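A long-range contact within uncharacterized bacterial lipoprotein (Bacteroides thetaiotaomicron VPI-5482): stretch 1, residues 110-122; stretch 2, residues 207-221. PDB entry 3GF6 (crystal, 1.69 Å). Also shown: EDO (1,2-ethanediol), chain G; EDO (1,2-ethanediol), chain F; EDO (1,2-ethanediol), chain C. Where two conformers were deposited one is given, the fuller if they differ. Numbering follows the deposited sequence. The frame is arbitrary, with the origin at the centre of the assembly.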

# COMPACT_ATOMS: atom_id res chain seq x y z
N ALA A 110 18.09 11.62 10.31
CA ALA A 110 16.92 11.16 11.05
C ALA A 110 16.80 9.62 11.03
O ALA A 110 17.12 8.97 10.03
CB ALA A 110 15.63 11.83 10.53
N LYS A 111 16.42 9.06 12.18
CA LYS A 111 16.04 7.65 12.29
C LYS A 111 14.56 7.61 12.60
O LYS A 111 14.07 8.38 13.45
CB LYS A 111 16.83 6.97 13.42
CG LYS A 111 18.33 6.75 13.11
CD LYS A 111 18.53 5.81 11.91
CE LYS A 111 20.01 5.53 11.61
NZ LYS A 111 20.81 6.73 11.18
N TYR A 112 13.84 6.72 11.94
CA TYR A 112 12.40 6.72 11.98
C TYR A 112 11.81 5.42 12.50
O TYR A 112 12.37 4.34 12.29
CB TYR A 112 11.83 6.97 10.58
CG TYR A 112 12.06 8.34 10.01
CD1 TYR A 112 11.28 9.42 10.40
CD2 TYR A 112 13.08 8.57 9.06
CE1 TYR A 112 11.46 10.70 9.85
CE2 TYR A 112 13.27 9.82 8.48
CZ TYR A 112 12.46 10.91 8.90
OH TYR A 112 12.62 12.16 8.37
N ALA A 113 10.64 5.53 13.16
CA ALA A 113 9.86 4.37 13.57
C ALA A 113 8.46 4.54 13.03
O ALA A 113 7.95 5.67 12.98
CB ALA A 113 9.83 4.25 15.12
N VAL A 114 7.84 3.44 12.63
CA VAL A 114 6.51 3.43 12.05
C VAL A 114 5.61 2.50 12.86
O VAL A 114 6.01 1.39 13.21
CB VAL A 114 6.53 2.97 10.54
CG1 VAL A 114 5.13 2.71 9.98
CG2 VAL A 114 7.23 4.04 9.67
N LYS A 115 4.38 2.95 13.10
CA LYS A 115 3.33 2.11 13.67
C LYS A 115 2.14 2.26 12.77
O LYS A 115 1.71 3.41 12.50
CB LYS A 115 2.95 2.57 15.09
CG LYS A 115 4.17 2.57 16.07
CD LYS A 115 3.79 3.05 17.45
CE LYS A 115 4.95 2.93 18.44
NZ LYS A 115 5.24 1.54 18.80
N LEU A 116 1.64 1.14 12.27
CA LEU A 116 0.49 1.20 11.39
C LEU A 116 -0.42 0.02 11.56
O LEU A 116 -0.02 -1.04 12.04
CB LEU A 116 0.92 1.37 9.92
CG LEU A 116 1.66 0.24 9.19
CD1 LEU A 116 0.69 -0.88 8.74
CD2 LEU A 116 2.43 0.79 7.99
N ARG A 117 -1.67 0.22 11.18
CA ARG A 117 -2.63 -0.88 11.01
C ARG A 117 -3.34 -0.64 9.69
O ARG A 117 -3.74 0.47 9.41
CB ARG A 117 -3.63 -0.96 12.16
CG ARG A 117 -4.61 -2.13 12.05
CD ARG A 117 -5.38 -2.26 13.38
NE ARG A 117 -6.35 -3.35 13.36
CZ ARG A 117 -7.26 -3.52 14.31
NH1 ARG A 117 -7.31 -2.68 15.34
NH2 ARG A 117 -8.12 -4.52 14.23
N LEU A 118 -3.46 -1.68 8.86
CA LEU A 118 -4.20 -1.64 7.61
C LEU A 118 -5.23 -2.73 7.67
O LEU A 118 -4.88 -3.94 7.71
CB LEU A 118 -3.26 -1.85 6.40
CG LEU A 118 -3.97 -1.97 5.05
CD1 LEU A 118 -4.63 -0.64 4.76
CD2 LEU A 118 -2.99 -2.36 3.89
N LYS A 119 -6.51 -2.32 7.78
CA LYS A 119 -7.62 -3.25 7.95
C LYS A 119 -8.67 -2.88 6.93
O LYS A 119 -8.97 -1.71 6.77
CB LYS A 119 -8.20 -3.17 9.38
CG LYS A 119 -9.42 -4.06 9.64
CD LYS A 119 -9.83 -4.01 11.12
CE LYS A 119 -11.17 -4.69 11.41
NZ LYS A 119 -11.46 -5.80 10.47
N GLY A 120 -9.22 -3.88 6.26
CA GLY A 120 -10.19 -3.63 5.20
C GLY A 120 -10.38 -4.78 4.25
O GLY A 120 -10.12 -5.92 4.59
N GLU A 121 -10.89 -4.49 3.06
CA GLU A 121 -11.19 -5.54 2.09
C GLU A 121 -11.12 -5.06 0.66
O GLU A 121 -11.62 -3.99 0.33
CB GLU A 121 -12.57 -6.17 2.36
CG GLU A 121 -12.85 -7.40 1.52
CD GLU A 121 -14.23 -7.96 1.74
OE1 GLU A 121 -14.95 -7.49 2.64
OE2 GLU A 121 -14.62 -8.88 0.99
N LEU A 122 -10.44 -5.85 -0.17
CA LEU A 122 -10.45 -5.67 -1.62
C LEU A 122 -11.52 -6.59 -2.20
O LEU A 122 -11.56 -7.77 -1.88
CB LEU A 122 -9.09 -6.04 -2.22
CG LEU A 122 -8.93 -5.96 -3.74
CD1 LEU A 122 -9.07 -4.54 -4.30
CD2 LEU A 122 -7.57 -6.57 -4.12
N LEU A 207 -12.43 -1.03 -2.59
CA LEU A 207 -11.49 -1.24 -1.52
C LEU A 207 -12.09 -0.56 -0.30
O LEU A 207 -12.12 0.69 -0.24
CB LEU A 207 -10.09 -0.67 -1.83
CG LEU A 207 -9.01 -0.91 -0.75
CD1 LEU A 207 -8.69 -2.44 -0.73
CD2 LEU A 207 -7.75 -0.10 -0.96
N ARG A 208 -12.54 -1.37 0.66
CA ARG A 208 -12.94 -0.84 1.99
C ARG A 208 -11.74 -0.66 2.89
O ARG A 208 -10.93 -1.58 3.05
CB ARG A 208 -13.98 -1.71 2.65
CG ARG A 208 -14.49 -1.10 3.97
CD ARG A 208 -15.54 -1.95 4.64
NE ARG A 208 -15.05 -3.26 5.03
CZ ARG A 208 -15.33 -4.42 4.42
NH1 ARG A 208 -16.09 -4.47 3.33
NH2 ARG A 208 -14.82 -5.55 4.91
N ILE A 209 -11.59 0.54 3.47
CA ILE A 209 -10.58 0.80 4.49
C ILE A 209 -11.39 0.97 5.77
O ILE A 209 -12.25 1.89 5.88
CB ILE A 209 -9.76 2.06 4.20
CG1 ILE A 209 -8.97 1.89 2.90
CG2 ILE A 209 -8.87 2.44 5.42
CD1 ILE A 209 -7.87 0.75 2.92
N ASP A 210 -11.16 0.05 6.71
CA ASP A 210 -11.91 0.03 7.97
C ASP A 210 -11.38 1.14 8.87
O ASP A 210 -10.20 1.55 8.81
CB ASP A 210 -11.81 -1.32 8.68
CG ASP A 210 -12.63 -2.43 8.00
OD1 ASP A 210 -13.27 -2.22 6.98
OD2 ASP A 210 -12.62 -3.56 8.51
N LYS A 211 -12.26 1.57 9.75
CA LYS A 211 -11.99 2.70 10.65
C LYS A 211 -10.78 2.48 11.57
O LYS A 211 -10.20 3.44 12.03
CB LYS A 211 -13.24 3.04 11.45
CG LYS A 211 -13.51 2.21 12.65
CD LYS A 211 -14.86 2.57 13.30
CE LYS A 211 -15.87 1.46 13.17
NZ LYS A 211 -15.44 0.21 13.89
N GLU A 212 -10.41 1.22 11.83
CA GLU A 212 -9.26 0.89 12.67
C GLU A 212 -7.92 1.21 11.99
O GLU A 212 -6.90 1.25 12.66
CB GLU A 212 -9.26 -0.59 13.04
CG GLU A 212 -10.37 -1.04 14.00
CD GLU A 212 -11.72 -1.27 13.35
OE1 GLU A 212 -11.91 -1.22 12.12
OE2 GLU A 212 -12.64 -1.50 14.14
N SER A 213 -7.90 1.43 10.68
CA SER A 213 -6.66 1.68 9.97
C SER A 213 -6.07 3.01 10.42
O SER A 213 -6.80 3.99 10.63
CB SER A 213 -6.87 1.66 8.47
OG SER A 213 -7.44 0.45 8.01
N TYR A 214 -4.76 3.03 10.60
CA TYR A 214 -4.02 4.24 10.98
C TYR A 214 -2.56 4.12 10.58
O TYR A 214 -2.05 3.02 10.36
CB TYR A 214 -4.10 4.52 12.49
CG TYR A 214 -3.24 3.64 13.35
CD1 TYR A 214 -1.93 4.01 13.66
CD2 TYR A 214 -3.73 2.45 13.85
CE1 TYR A 214 -1.12 3.21 14.44
CE2 TYR A 214 -2.95 1.63 14.65
CZ TYR A 214 -1.63 2.01 14.93
OH TYR A 214 -0.87 1.24 15.73
N PHE A 215 -1.89 5.25 10.58
CA PHE A 215 -0.49 5.33 10.22
C PHE A 215 0.17 6.37 11.08
O PHE A 215 -0.33 7.48 11.15
CB PHE A 215 -0.36 5.74 8.75
CG PHE A 215 1.04 5.96 8.31
CD1 PHE A 215 1.80 4.88 7.88
CD2 PHE A 215 1.64 7.20 8.43
CE1 PHE A 215 3.14 5.08 7.51
CE2 PHE A 215 2.97 7.40 8.09
CZ PHE A 215 3.71 6.35 7.63
N GLU A 216 1.30 6.03 11.72
CA GLU A 216 2.09 6.94 12.55
C GLU A 216 3.55 6.84 12.19
O GLU A 216 4.05 5.73 11.96
CB GLU A 216 1.98 6.62 14.04
CG GLU A 216 0.58 6.76 14.55
CD GLU A 216 0.42 6.37 16.01
OE1 GLU A 216 1.35 5.87 16.64
OE2 GLU A 216 -0.68 6.60 16.53
N LEU A 217 4.22 7.99 12.18
CA LEU A 217 5.65 8.09 11.90
C LEU A 217 6.33 8.95 12.99
O LEU A 217 5.92 10.09 13.24
CB LEU A 217 5.90 8.72 10.54
CG LEU A 217 7.36 8.86 10.09
CD1 LEU A 217 8.09 7.50 9.97
CD2 LEU A 217 7.40 9.61 8.73
N TYR A 218 7.35 8.38 13.60
CA TYR A 218 8.15 9.03 14.62
C TYR A 218 9.57 9.27 14.13
O TYR A 218 10.15 8.42 13.45
CB TYR A 218 8.22 8.15 15.89
CG TYR A 218 6.87 7.93 16.51
CD1 TYR A 218 6.03 6.90 16.07
CD2 TYR A 218 6.40 8.79 17.51
CE1 TYR A 218 4.75 6.73 16.63
CE2 TYR A 218 5.14 8.62 18.07
CZ TYR A 218 4.33 7.59 17.62
OH TYR A 218 3.10 7.41 18.17
N GLU A 219 10.13 10.43 14.50
CA GLU A 219 11.56 10.63 14.49
C GLU A 219 12.07 10.16 15.86
O GLU A 219 11.56 10.60 16.88
CB GLU A 219 11.92 12.10 14.30
CG GLU A 219 11.70 12.66 12.95
CD GLU A 219 12.16 14.12 12.84
OE1 GLU A 219 12.78 14.65 13.78
OE2 GLU A 219 11.83 14.76 11.81
N GLN A 220 13.02 9.24 15.88
CA GLN A 220 13.57 8.72 17.15
C GLN A 220 14.60 9.65 17.78
O GLN A 220 15.45 10.18 17.08
CB GLN A 220 14.23 7.36 16.92
CG GLN A 220 13.27 6.32 16.45
CD GLN A 220 13.91 4.99 16.08
OE1 GLN A 220 13.44 4.34 15.17
NE2 GLN A 220 14.91 4.55 16.84
N SER A 221 14.53 9.82 19.10
CA SER A 221 15.61 10.45 19.86
C SER A 221 16.95 9.70 19.64
O SER A 221 16.98 8.47 19.67
CB SER A 221 15.27 10.46 21.36
C1 EDO G . 1.12 -1.19 15.07
O1 EDO G . -0.28 -1.38 14.87
C2 EDO G . 1.49 -1.88 16.39
O2 EDO G . 1.73 -0.90 17.40
C1 EDO F . -18.64 -4.03 0.29
O1 EDO F . -18.34 -5.05 1.26
C2 EDO F . -17.67 -2.87 0.47
O2 EDO F . -17.54 -2.51 1.86
C1 EDO C . -5.25 -1.37 17.39
O1 EDO C . -5.49 -0.43 16.37
C2 EDO C . -4.48 -0.64 18.44
O2 EDO C . -5.49 0.09 19.10
O HOH W 1 16.30 10.78 14.62
O HOH W 2 11.07 14.15 9.54
O HOH W 3 -17.67 -7.02 3.07

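Stretch 1 is largely one long strand, and stretch 2 lies antiparallel along it in two ladders, burying 1355 Å² in all. Tyr112 to Arg117 pair with Glu219 to Tyr214; Gly120 to Leu122 pair with Ile209 to Leu207. Between the ladders the register shifts by two, where stretch 2 makes a type I turn from Asp210 to Ser213.

Reciprocal N-H...O hydrogen bonds between backbone amides and carbonyls mark the hydrogen-bonded pairs: Ala113 N to Tyr218 O (2.9 Å) and Tyr218 N to Ala113 O (2.8 Å), repeated at Lys115–Glu216, Arg117–Tyr214 and Glu121–Arg208. At the shift, Lys119 keeps both backbone groups occupied, its N donating to Ser213 OG (2.9 Å) and its O accepting from Asp210 N (2.8 Å). Ser213 OG donates to Asp210 O (3.1 Å) within the turn, so the same hydroxyl joins the turn to Lys119 N. Gly120, opposite Ile209, brings its CA within 3.1 Å of Arg208 O; a CB there would clash with that oxygen, and the backbone angles themselves call for glycine.

One face of the sheet is largely apolar. Leu217 CD1 packs against Val114 CG2 (3.6 Å) and Tyr112 CD1 (3.7 Å), while Phe215 CE1 meets Val114 CG1 (4.0 Å). Farther along, Leu207 CD1 reaches Leu122 CB (3.9 Å).

The other face carries mostly longer polar chains. Glu121 OE1 accepts from Arg208 NH2 (3.0 Å) in a salt bridge, and Glu121 CB lies over the guanidinium face. The Tyr214 ring lies with one face over the stretch 1 backbone at Leu116 CA and Arg117 N. Beside the turn, Arg208 NE also binds Asp210 OD1 (2.8 Å), and Lys119 NZ forms a salt bridge with Asp210 OD2 (3.2 Å), the hydrogen bond within it being weak.

Water 2 links Tyr112 OH (2.8 Å) to Glu219 OE2 (2.5 Å).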